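PDB 2RIJ: 2,3,4,5-tetrahydropyridine-2,6-dicarboxylate N-succinyltransferase from Campylobacter jejuni, which probably catalyses the succinyl-CoA-dependent conversion of cyclic tetrahydrodipicolinate into acyclic N-succinyl-L-2-amino-6-oxopimelate, a step of lysine biosynthesis. Local coordinates for residues E7-L12 with K98-E103; R35-K40 with L180-A185; V72-D75 with E80-Q83; L145-L148 with K152-L155. All coordinates share one frame; numbering follows the deposited sequence.

Interaction 1. Residues E7-L12 with K98-E103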
loop_
_atom_site.group_PDB
_atom_site.type_symbol
_atom_site.label_atom_id
_atom_site.label_comp_id
_atom_site.label_asym_id
_atom_site.label_seq_id
_atom_site.Cartn_x
_atom_site.Cartn_y
_atom_site.Cartn_z
ATOM N N GLU A 7 -12.537 8.410 79.473
ATOM C CA GLU A 7 -11.816 9.622 79.763
ATOM C C GLU A 7 -10.360 9.398 80.223
ATOM O O GLU A 7 -9.444 10.182 79.881
ATOM C CB GLU A 7 -12.569 10.397 80.836
ATOM C CG GLU A 7 -11.779 11.541 81.422
ATOM C CD GLU A 7 -12.513 12.225 82.555
ATOM O OE1 GLU A 7 -12.510 11.696 83.697
ATOM O OE2 GLU A 7 -13.091 13.290 82.296
ATOM N N ASP A 8 -10.154 8.381 81.062
ATOM C CA ASP A 8 -8.801 8.005 81.512
ATOM C C ASP A 8 -8.013 7.597 80.275
ATOM O O ASP A 8 -6.857 7.950 80.128
ATOM C CB ASP A 8 -8.845 6.799 82.447
ATOM C CG ASP A 8 -9.413 7.109 83.817
ATOM O OD1 ASP A 8 -9.369 8.300 84.242
ATOM O OD2 ASP A 8 -9.864 6.133 84.482
ATOM N N PHE A 9 -8.671 6.821 79.418
ATOM C CA PHE A 9 -8.078 6.317 78.179
ATOM C C PHE A 9 -7.584 7.462 77.280
ATOM O O PHE A 9 -6.433 7.445 76.826
ATOM C CB PHE A 9 -9.088 5.474 77.424
ATOM C CG PHE A 9 -8.576 4.937 76.118
ATOM C CD1 PHE A 9 -7.788 3.810 76.089
ATOM C CD2 PHE A 9 -8.873 5.570 74.925
ATOM C CE1 PHE A 9 -7.326 3.284 74.891
ATOM C CE2 PHE A 9 -8.419 5.061 73.725
ATOM C CZ PHE A 9 -7.643 3.911 73.711
ATOM N N LEU A 10 -8.444 8.463 77.065
ATOM C CA LEU A 10 -8.055 9.621 76.290
ATOM C C LEU A 10 -6.924 10.439 76.924
ATOM O O LEU A 10 -6.048 10.890 76.206
ATOM C CB LEU A 10 -9.255 10.508 75.970
ATOM C CG LEU A 10 -10.309 9.942 75.024
ATOM C CD1 LEU A 10 -11.442 10.985 74.867
ATOM C CD2 LEU A 10 -9.757 9.524 73.652
ATOM N N LEU A 11 -6.898 10.620 78.238
ATOM C CA LEU A 11 -5.733 11.276 78.880
ATOM C C LEU A 11 -4.433 10.473 78.713
ATOM O O LEU A 11 -3.345 11.054 78.592
ATOM C CB LEU A 11 -5.976 11.573 80.382
ATOM C CG LEU A 11 -4.747 12.075 81.226
ATOM C CD1 LEU A 11 -4.204 13.427 80.685
ATOM C CD2 LEU A 11 -4.955 12.131 82.814
ATOM N N LEU A 12 -4.534 9.148 78.753
ATOM C CA LEU A 12 -3.367 8.303 78.536
ATOM C C LEU A 12 -2.802 8.558 77.116
ATOM O O LEU A 12 -1.589 8.705 76.938
ATOM C CB LEU A 12 -3.712 6.817 78.724
ATOM C CG LEU A 12 -2.568 5.849 78.389
ATOM C CD1 LEU A 12 -1.302 6.154 79.211
ATOM C CD2 LEU A 12 -3.008 4.393 78.491
ATOM N N LYS A 98 -9.180 -1.443 78.856
ATOM C CA LYS A 98 -10.182 -1.908 79.815
ATOM C C LYS A 98 -11.581 -1.285 79.652
ATOM O O LYS A 98 -12.549 -2.035 79.578
ATOM C CB LYS A 98 -9.660 -1.743 81.234
ATOM C CG LYS A 98 -10.590 -2.240 82.345
ATOM C CD LYS A 98 -9.849 -2.118 83.677
ATOM C CE LYS A 98 -10.784 -2.142 84.898
ATOM N NZ LYS A 98 -11.538 -0.858 85.132
ATOM N N PRO A 99 -11.695 0.061 79.524
ATOM C CA PRO A 99 -13.044 0.642 79.372
ATOM C C PRO A 99 -13.883 0.131 78.179
ATOM O O PRO A 99 -15.095 0.325 78.158
ATOM C CB PRO A 99 -12.761 2.132 79.224
ATOM C CG PRO A 99 -11.422 2.339 79.780
ATOM C CD PRO A 99 -10.658 1.111 79.496
ATOM N N PHE A 100 -13.250 -0.523 77.202
ATOM C CA PHE A 100 -13.927 -0.955 75.977
ATOM C C PHE A 100 -14.171 -2.453 75.906
ATOM O O PHE A 100 -14.785 -2.916 74.957
ATOM C CB PHE A 100 -13.048 -0.632 74.755
ATOM C CG PHE A 100 -12.722 0.819 74.587
ATOM C CD1 PHE A 100 -13.593 1.664 73.903
ATOM C CD2 PHE A 100 -11.537 1.347 75.090
ATOM C CE1 PHE A 100 -13.270 2.995 73.751
ATOM C CE2 PHE A 100 -11.213 2.671 74.934
ATOM C CZ PHE A 100 -12.063 3.499 74.275
ATOM N N LEU A 101 -13.661 -3.215 76.862
ATOM C CA LEU A 101 -13.573 -4.670 76.671
ATOM C C LEU A 101 -14.927 -5.390 76.590
ATOM O O LEU A 101 -15.031 -6.449 75.977
ATOM C CB LEU A 101 -12.682 -5.300 77.742
ATOM C CG LEU A 101 -11.214 -4.867 77.752
ATOM C CD1 LEU A 101 -10.432 -5.522 78.912
ATOM C CD2 LEU A 101 -10.529 -5.167 76.421
ATOM N N GLU A 102 -15.978 -4.807 77.156
ATOM C CA GLU A 102 -17.294 -5.447 77.134
ATOM C C GLU A 102 -18.162 -4.914 75.997
ATOM O O GLU A 102 -19.349 -5.216 75.922
ATOM C CB GLU A 102 -17.991 -5.278 78.502
ATOM C CG GLU A 102 -17.217 -5.878 79.689
ATOM N N GLU A 103 -17.567 -4.129 75.107
ATOM C CA GLU A 103 -18.268 -3.560 73.973
ATOM C C GLU A 103 -17.894 -4.246 72.680
ATOM O O GLU A 103 -16.804 -4.812 72.545
ATOM C CB GLU A 103 -17.909 -2.102 73.824
ATOM C CG GLU A 103 -18.336 -1.253 74.989
ATOM C CD GLU A 103 -18.060 0.209 74.754
ATOM O OE1 GLU A 103 -17.318 0.542 73.794
ATOM O OE2 GLU A 103 -18.573 1.038 75.540
#

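Interaction 2. Residues R35-K40 with L180-A185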
loop_
_atom_site.group_PDB
_atom_site.type_symbol
_atom_site.label_atom_id
_atom_site.label_comp_id
_atom_site.label_asym_id
_atom_site.label_seq_id
_atom_site.Cartn_x
_atom_site.Cartn_y
_atom_site.Cartn_z
ATOM N N ARG A 35 8.435 -17.671 59.207
ATOM C CA ARG A 35 9.909 -17.612 59.250
ATOM C C ARG A 35 10.528 -18.793 58.508
ATOM O O ARG A 35 9.868 -19.790 58.275
ATOM C CB ARG A 35 10.376 -17.627 60.698
ATOM C CG ARG A 35 9.885 -16.390 61.471
ATOM C CD ARG A 35 10.047 -16.576 62.974
ATOM N NE ARG A 35 9.685 -15.351 63.674
ATOM C CZ ARG A 35 10.488 -14.302 63.774
ATOM N NH1 ARG A 35 11.694 -14.321 63.200
ATOM N NH2 ARG A 35 10.069 -13.220 64.412
ATOM N N GLY A 36 11.804 -18.677 58.172
ATOM C CA GLY A 36 12.546 -19.733 57.499
ATOM C C GLY A 36 12.607 -21.004 58.325
ATOM O O GLY A 36 12.745 -20.945 59.547
ATOM N N GLN A 37 12.437 -22.138 57.647
ATOM C CA GLN A 37 12.550 -23.469 58.238
ATOM C C GLN A 37 14.015 -23.735 58.649
ATOM O O GLN A 37 14.267 -24.495 59.570
ATOM C CB GLN A 37 12.142 -24.561 57.229
ATOM C CG GLN A 37 10.679 -24.607 56.800
ATOM C CD GLN A 37 10.338 -23.478 55.855
ATOM O OE1 GLN A 37 11.234 -22.944 55.186
ATOM N NE2 GLN A 37 9.066 -23.071 55.830
ATOM N N LEU A 38 14.966 -23.166 57.921
ATOM C CA LEU A 38 16.390 -23.257 58.240
ATOM C C LEU A 38 16.872 -21.968 58.916
ATOM O O LEU A 38 17.504 -22.000 59.968
ATOM C CB LEU A 38 17.219 -23.515 56.970
ATOM C CG LEU A 38 17.137 -24.874 56.283
ATOM C CD1 LEU A 38 18.182 -24.950 55.193
ATOM C CD2 LEU A 38 17.340 -25.978 57.255
ATOM N N ASN A 39 16.562 -20.832 58.312
ATOM C CA ASN A 39 16.964 -19.544 58.844
ATOM C C ASN A 39 15.757 -18.859 59.517
ATOM O O ASN A 39 14.986 -18.142 58.887
ATOM C CB ASN A 39 17.565 -18.699 57.722
ATOM C CG ASN A 39 18.635 -19.463 56.912
ATOM O OD1 ASN A 39 18.334 -20.144 55.910
ATOM N ND2 ASN A 39 19.894 -19.342 57.343
ATOM N N LYS A 40 15.613 -19.093 60.820
ATOM C CA LYS A 40 14.426 -18.650 61.552
ATOM C C LYS A 40 14.366 -17.136 61.725
ATOM O O LYS A 40 13.332 -16.604 62.056
ATOM C CB LYS A 40 14.304 -19.378 62.902
ATOM C CG LYS A 40 13.871 -20.857 62.768
ATOM N N LEU A 180 14.038 -22.656 49.717
ATOM C CA LEU A 180 14.526 -23.589 48.713
ATOM C C LEU A 180 15.638 -24.478 49.315
ATOM O O LEU A 180 15.708 -25.666 49.027
ATOM C CB LEU A 180 15.012 -22.840 47.442
ATOM C CG LEU A 180 13.866 -22.130 46.662
ATOM C CD1 LEU A 180 14.415 -21.166 45.620
ATOM C CD2 LEU A 180 12.925 -23.141 46.035
ATOM N N GLU A 181 16.487 -23.914 50.168
ATOM C CA GLU A 181 17.595 -24.673 50.731
ATOM C C GLU A 181 17.082 -25.769 51.663
ATOM O O GLU A 181 17.699 -26.824 51.808
ATOM C CB GLU A 181 18.583 -23.742 51.433
ATOM C CG GLU A 181 19.920 -24.394 51.803
ATOM C CD GLU A 181 20.573 -25.217 50.651
ATOM O OE1 GLU A 181 20.740 -24.728 49.501
ATOM O OE2 GLU A 181 20.936 -26.381 50.921
ATOM N N TYR A 182 15.925 -25.538 52.262
ATOM C CA TYR A 182 15.284 -26.562 53.074
ATOM C C TYR A 182 14.834 -27.771 52.203
ATOM O O TYR A 182 14.973 -28.936 52.597
ATOM C CB TYR A 182 14.101 -25.966 53.859
ATOM C CG TYR A 182 13.348 -27.019 54.609
ATOM C CD1 TYR A 182 13.759 -27.420 55.875
ATOM C CD2 TYR A 182 12.275 -27.674 54.019
ATOM C CE1 TYR A 182 13.083 -28.388 56.566
ATOM C CE2 TYR A 182 11.607 -28.657 54.687
ATOM C CZ TYR A 182 12.007 -28.997 55.969
ATOM O OH TYR A 182 11.339 -29.983 56.619
ATOM N N LEU A 183 14.284 -27.485 51.030
ATOM C CA LEU A 183 13.885 -28.518 50.111
ATOM C C LEU A 183 15.097 -29.286 49.614
ATOM O O LEU A 183 15.061 -30.510 49.479
ATOM C CB LEU A 183 13.085 -27.920 48.936
ATOM C CG LEU A 183 11.693 -27.377 49.194
ATOM C CD1 LEU A 183 11.165 -26.712 47.903
ATOM C CD2 LEU A 183 10.687 -28.441 49.682
ATOM N N ARG A 184 16.178 -28.580 49.311
ATOM C CA ARG A 184 17.399 -29.241 48.840
ATOM C C ARG A 184 17.938 -30.145 49.940
ATOM O O ARG A 184 18.260 -31.303 49.685
ATOM C CB ARG A 184 18.455 -28.210 48.435
ATOM C CG ARG A 184 18.064 -27.393 47.192
ATOM C CD ARG A 184 19.130 -26.323 46.876
ATOM N NE ARG A 184 18.587 -25.339 45.949
ATOM C CZ ARG A 184 18.452 -24.050 46.213
ATOM N NH1 ARG A 184 18.896 -23.538 47.350
ATOM N NH2 ARG A 184 17.864 -23.283 45.328
ATOM N N ALA A 185 18.050 -29.602 51.154
ATOM C CA ALA A 185 18.588 -30.361 52.305
ATOM C C ALA A 185 17.762 -31.621 52.654
ATOM O O ALA A 185 18.305 -32.604 53.161
ATOM C CB ALA A 185 18.711 -29.463 53.544
#

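Interaction 3. Residues V72-D75 with E80-Q83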
loop_
_atom_site.group_PDB
_atom_site.type_symbol
_atom_site.label_atom_id
_atom_site.label_comp_id
_atom_site.label_asym_id
_atom_site.label_seq_id
_atom_site.Cartn_x
_atom_site.Cartn_y
_atom_site.Cartn_z
ATOM N N VAL A 72 11.916 -0.334 74.985
ATOM C CA VAL A 72 12.255 -0.351 73.554
ATOM C C VAL A 72 12.418 1.104 73.102
ATOM O O VAL A 72 11.554 1.943 73.368
ATOM C CB VAL A 72 11.206 -1.085 72.710
ATOM C CG1 VAL A 72 11.550 -0.994 71.191
ATOM C CG2 VAL A 72 11.054 -2.557 73.140
ATOM N N GLU A 73 13.544 1.418 72.456
ATOM C CA GLU A 73 13.829 2.792 71.995
ATOM C C GLU A 73 13.276 2.944 70.578
ATOM O O GLU A 73 13.769 2.311 69.659
ATOM C CB GLU A 73 15.347 3.072 71.997
ATOM N N ILE A 74 12.223 3.736 70.407
ATOM C CA ILE A 74 11.593 3.917 69.093
ATOM C C ILE A 74 12.205 5.169 68.464
ATOM O O ILE A 74 12.156 6.252 69.036
ATOM C CB ILE A 74 10.032 4.074 69.222
ATOM C CG1 ILE A 74 9.434 2.871 69.974
ATOM C CG2 ILE A 74 9.367 4.336 67.849
ATOM C CD1 ILE A 74 7.905 2.927 70.127
ATOM N N ASP A 75 12.778 5.023 67.278
ATOM C CA ASP A 75 13.246 6.181 66.497
ATOM C C ASP A 75 12.100 6.737 65.647
ATOM O O ASP A 75 11.818 6.224 64.581
ATOM C CB ASP A 75 14.431 5.773 65.607
ATOM C CG ASP A 75 14.986 6.931 64.771
ATOM O OD1 ASP A 75 14.520 8.081 64.940
ATOM O OD2 ASP A 75 15.874 6.676 63.921
ATOM N N GLU A 80 9.758 3.945 59.493
ATOM C CA GLU A 80 8.953 2.811 59.897
ATOM C C GLU A 80 9.454 2.272 61.211
ATOM O O GLU A 80 10.575 2.591 61.633
ATOM C CB GLU A 80 9.023 1.712 58.808
ATOM C CG GLU A 80 10.411 1.079 58.681
ATOM C CD GLU A 80 10.430 -0.014 57.643
ATOM O OE1 GLU A 80 10.192 0.302 56.452
ATOM O OE2 GLU A 80 10.725 -1.174 58.019
ATOM N N PHE A 81 8.612 1.471 61.854
ATOM C CA PHE A 81 8.960 0.776 63.093
ATOM C C PHE A 81 8.322 -0.600 63.076
ATOM O O PHE A 81 7.131 -0.744 62.776
ATOM C CB PHE A 81 8.590 1.632 64.339
ATOM C CG PHE A 81 8.676 0.887 65.640
ATOM C CD1 PHE A 81 9.896 0.688 66.273
ATOM C CD2 PHE A 81 7.535 0.404 66.253
ATOM C CE1 PHE A 81 9.969 0.007 67.485
ATOM C CE2 PHE A 81 7.605 -0.278 67.461
ATOM C CZ PHE A 81 8.834 -0.466 68.077
ATOM N N VAL A 82 9.159 -1.615 63.321
ATOM C CA VAL A 82 8.759 -3.009 63.358
ATOM C C VAL A 82 9.276 -3.625 64.643
ATOM O O VAL A 82 10.443 -3.469 64.975
ATOM C CB VAL A 82 9.356 -3.779 62.158
ATOM C CG1 VAL A 82 8.967 -5.240 62.177
ATOM C CG2 VAL A 82 8.946 -3.117 60.820
ATOM N N GLN A 83 8.432 -4.351 65.363
ATOM C CA GLN A 83 8.875 -4.999 66.594
ATOM C C GLN A 83 8.041 -6.207 66.913
ATOM O O GLN A 83 6.818 -6.141 66.875
ATOM C CB GLN A 83 8.762 -4.004 67.758
ATOM C CG GLN A 83 9.540 -4.374 69.014
ATOM C CD GLN A 83 11.045 -4.120 68.891
ATOM O OE1 GLN A 83 11.513 -3.404 68.009
ATOM N NE2 GLN A 83 11.791 -4.736 69.754
HETATM O O HOH W 1 11.378 3.666 64.263
#

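Interaction 4. Residues L145-L148 with K152-L155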
loop_
_atom_site.group_PDB
_atom_site.type_symbol
_atom_site.label_atom_id
_atom_site.label_comp_id
_atom_site.label_asym_id
_atom_site.label_seq_id
_atom_site.Cartn_x
_atom_site.Cartn_y
_atom_site.Cartn_z
ATOM N N LEU A 145 2.028 -3.518 50.559
ATOM C CA LEU A 145 1.245 -4.309 49.599
ATOM C C LEU A 145 -0.208 -4.388 50.027
ATOM O O LEU A 145 -1.089 -4.280 49.193
ATOM C CB LEU A 145 1.856 -5.685 49.411
ATOM C CG LEU A 145 3.231 -5.722 48.698
ATOM C CD1 LEU A 145 3.812 -7.147 48.684
ATOM C CD2 LEU A 145 3.211 -5.093 47.264
ATOM N N TYR A 146 -0.443 -4.606 51.321
ATOM C CA TYR A 146 -1.770 -4.573 51.889
ATOM C C TYR A 146 -2.452 -3.255 51.727
ATOM O O TYR A 146 -3.640 -3.207 51.441
ATOM C CB TYR A 146 -1.757 -4.985 53.374
ATOM C CG TYR A 146 -1.969 -6.461 53.707
ATOM C CD1 TYR A 146 -0.915 -7.367 53.761
ATOM C CD2 TYR A 146 -3.252 -6.961 53.955
ATOM C CE1 TYR A 146 -1.105 -8.722 54.110
ATOM C CE2 TYR A 146 -3.450 -8.286 54.301
ATOM C CZ TYR A 146 -2.378 -9.174 54.391
ATOM O OH TYR A 146 -2.648 -10.470 54.773
ATOM N N LEU A 147 -1.730 -2.150 51.900
ATOM C CA LEU A 147 -2.346 -0.820 51.716
ATOM C C LEU A 147 -2.918 -0.660 50.297
ATOM O O LEU A 147 -4.040 -0.173 50.121
ATOM C CB LEU A 147 -1.355 0.304 52.028
ATOM C CG LEU A 147 -1.053 0.548 53.491
ATOM C CD1 LEU A 147 0.180 1.525 53.643
ATOM C CD2 LEU A 147 -2.308 1.085 54.218
ATOM N N LEU A 148 -2.181 -1.184 49.314
ATOM C CA LEU A 148 -2.611 -1.209 47.896
ATOM C C LEU A 148 -3.774 -2.175 47.681
ATOM O O LEU A 148 -4.810 -1.764 47.191
ATOM C CB LEU A 148 -1.437 -1.521 46.972
ATOM C CG LEU A 148 -0.372 -0.420 46.816
ATOM C CD1 LEU A 148 0.952 -1.026 46.344
ATOM C CD2 LEU A 148 -0.906 0.695 45.906
ATOM N N LYS A 152 -6.714 0.983 50.629
ATOM C CA LYS A 152 -6.618 2.103 51.610
ATOM C C LYS A 152 -5.898 3.294 50.988
ATOM O O LYS A 152 -6.106 4.431 51.395
ATOM C CB LYS A 152 -5.874 1.671 52.884
ATOM C CG LYS A 152 -6.570 0.615 53.726
ATOM C CD LYS A 152 -7.442 1.238 54.758
ATOM C CE LYS A 152 -8.117 0.215 55.631
ATOM N NZ LYS A 152 -9.053 0.968 56.517
ATOM N N VAL A 153 -4.999 3.010 50.045
ATOM C CA VAL A 153 -4.280 4.012 49.267
ATOM C C VAL A 153 -4.431 3.715 47.764
ATOM O O VAL A 153 -4.632 2.559 47.363
ATOM C CB VAL A 153 -2.761 4.070 49.605
ATOM C CG1 VAL A 153 -2.531 4.350 51.131
ATOM C CG2 VAL A 153 -2.021 2.794 49.121
ATOM N N PRO A 154 -4.392 4.762 46.930
ATOM C CA PRO A 154 -4.470 4.542 45.471
ATOM C C PRO A 154 -3.248 3.913 44.854
ATOM O O PRO A 154 -2.130 4.027 45.385
ATOM C CB PRO A 154 -4.684 5.944 44.893
ATOM C CG PRO A 154 -4.974 6.825 46.060
ATOM C CD PRO A 154 -4.409 6.206 47.267
ATOM N N LEU A 155 -3.490 3.225 43.741
ATOM C CA LEU A 155 -2.416 2.665 42.914
ATOM C C LEU A 155 -1.373 3.745 42.624
ATOM O O LEU A 155 -1.716 4.930 42.455
ATOM C CB LEU A 155 -2.998 2.131 41.622
ATOM C CG LEU A 155 -3.737 0.804 41.729
ATOM C CD1 LEU A 155 -4.618 0.500 40.496
ATOM C CD2 LEU A 155 -2.653 -0.280 41.942
HETATM O O HOH W 2 -5.107 0.538 45.619
#

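Interaction 1. Residues E7-L12 with K98-E103
Phe9, on a helical turn, and the loop carrying Pro99 and Phe100 approach with their backbones well apart: the closest CA atoms, those of Phe9 and Pro99, are 7.6 Å from each other, a gap bridged by side chains alone. The bridge is a T-shaped (edge-to-face) pair of phenylalanines. CE2 at the rim of the Phe100 ring stands 3.5 Å above the plane of the Phe9 ring, over its centre. It is nearly equidistant from all six carbons, the shortest approach being 3.7 Å from Phe100 CE2 to Phe9 CG. The centroids of the Phe9 and Phe100 rings are 4.9 Å apart and the planes stand at 79°, close to perpendicular. In Phe9, chi1 of 179° carries the ring out from the helix, and chi2 of 81° sets which way its face is turned. A type I beta turn from Phe100 to Glu103 follows directly, closed by the bond from Glu103 N to Phe100 O. The contact lies away from the predicted active site and joins helix 6-17 to the loop between helices 87-96 and 107-117. Ile62 of helix 57-69 also packs on Phe9, while Ile109 of helix 107-117 and the ring of His106 meet Phe100.

Interaction 2. Residues R35-K40 with L180-A185
Gln37 and Leu38, at the bend that follows strand 27-35, meet Tyr182 in the first turns of helix 180-192. Just ahead of them, Arg35 braces the loop internally: its NH1 donates to Lys40 O at 3.0 Å, with the acceptor lying nearly in the guanidinium plane, so the two ends of 35-40 are tied together. Gln37 then lies over the Tyr182 ring. Its CG sits 4.2 Å from the Tyr182 ring centroid and only 11° off the normal, a CH-pi contact, while Gln37 CB comes down on the rim at 3.6 Å from Tyr182 CD1. A bend at chi2 (74°) takes the amide of Gln37 away to the backbone of Glu179 and Pro177. Leu38 follows with a different reach: it touches the root of the tyrosine, CG being 4.0 Å from Tyr182 CB, and its CD2 lies near the plane of the ring at the edge. The other branch, CD1, rests on the helix backbone, 3.7 Å from Tyr182 N and 3.8 Å from Glu181 C. No hydrogen bond crosses between the segments; one carboxylate oxygen of Glu179, OE2, accepts from the backbone N of both Leu38 and Asn39. This surface contact docks the loop of the beta hairpin formed by strands 27-35 and 43-48 on the start of helix 180-192, whose Arg184 reaches Asp216 of a second subunit.

Interaction 3. Residues V72-D75 with E80-Q83
Ile74 lies across one face of the Phe81 ring, joining the connection that follows helix 57-69 to strand 80-84 of the antiparallel sheet in the N-terminal part of the protein. The two side chains run at about a right angle. Ile74 CG1 is 3.8 Å above the ring plane but displaced toward the rim, 25° off the normal at the centroid, a CH-pi contact whose shortest approach is 3.8 Å to Phe81 CE1. All three outer carbons of Ile74 share the face: CG2 is by CD1 of Phe81, and CD1 of Ile74 is by CZ and CE2. With CG anti to the backbone N (chi1 169°) the Phe81 ring extends from the strand toward 72-75, where Ile74 can lie over its face. Val72 takes the edge instead, its CG1 near the ring plane, 4.2 Å from Phe81 CE1. The same methyl also meets Gln83, which approaches from the opposite direction and puts its CD 3.9 Å from Val72 CG1. Leu64 of helix 57-69 touches both Ile74 and Phe81, so this packing lies between helix and sheet, and strand 124-129 pairs with the backbones of Phe81 and Gln83. Between the segments the polar link is a single water, which donates to Asp75 O at 2.6 Å and to Glu80 O at 3.0 Å.

Interaction 4. Residues L145-L148 with K152-L155
Leu147 O receives two weak backbone bonds at the C-terminal exit of helix 138-149, where a late carbonyl of the helix is taken up by the loop as the chain folds back along the last turn. The donors are Lys152 N at 3.0 Å from Leu147 O, strongly bent with an N-H...O angle of 126°, and Val153 N at 3.3 Å from the same oxygen, straighter at 161° but long. One carbonyl therefore collects two successive amides of the loop, neither bond being strong by itself. A further clasp is made by water: the molecule between Leu148 O and Val153 O donates to both, at 2.8 Å and 2.7 Å respectively, satisfying a carbonyl of the helix end and one of the loop together.

Outside this polar set, the side chains close up. Val153 holds CG2 between its backbone N and carbonyl carbon, which aims that methyl at the helix, 3.9 Å from Leu147 CB and also against Leu148 CD2. Leu147 CD2 lies beside CB of Lys152, the two side chains crossing at about a right angle; the lysine then bends away at chi2, and its NZ finds Gln55. Tyr53 of strand 52-53 packs on Leu147, Lys152 and Val153. The neighbouring Tyr146 points elsewhere, toward Phe48 and His211 and to Lys191 of a third subunit. Farther along the loop, Leu148 reaches over the backbone of 154-155, its CD2 lying 3.6 Å from Pro154 O and 3.9 Å from Leu155 CA.

In the fold
From the N terminus, helix 6-17 opens the loop that interaction 1 closes at 98-103, tying that helix to the connection between helices 87-96 and 107-117. Interaction 2 opens inside this loop, at 35-40, and closes only at 180-185, so interactions 1 and 2 cross; it joins the 27-35/43-48 hairpin loop to helix 180-192. Interaction 3, a short return from the loop after helix 57-69 to strand 80-84, nests within both spans. Interaction 4, between the end of helix 138-149 and its following loop, comes in series after interactions 1 and 3 but nests within interaction 2. None of the four touches another; interactions 2 and 3 come nearest, about 8 Å between nearest atoms.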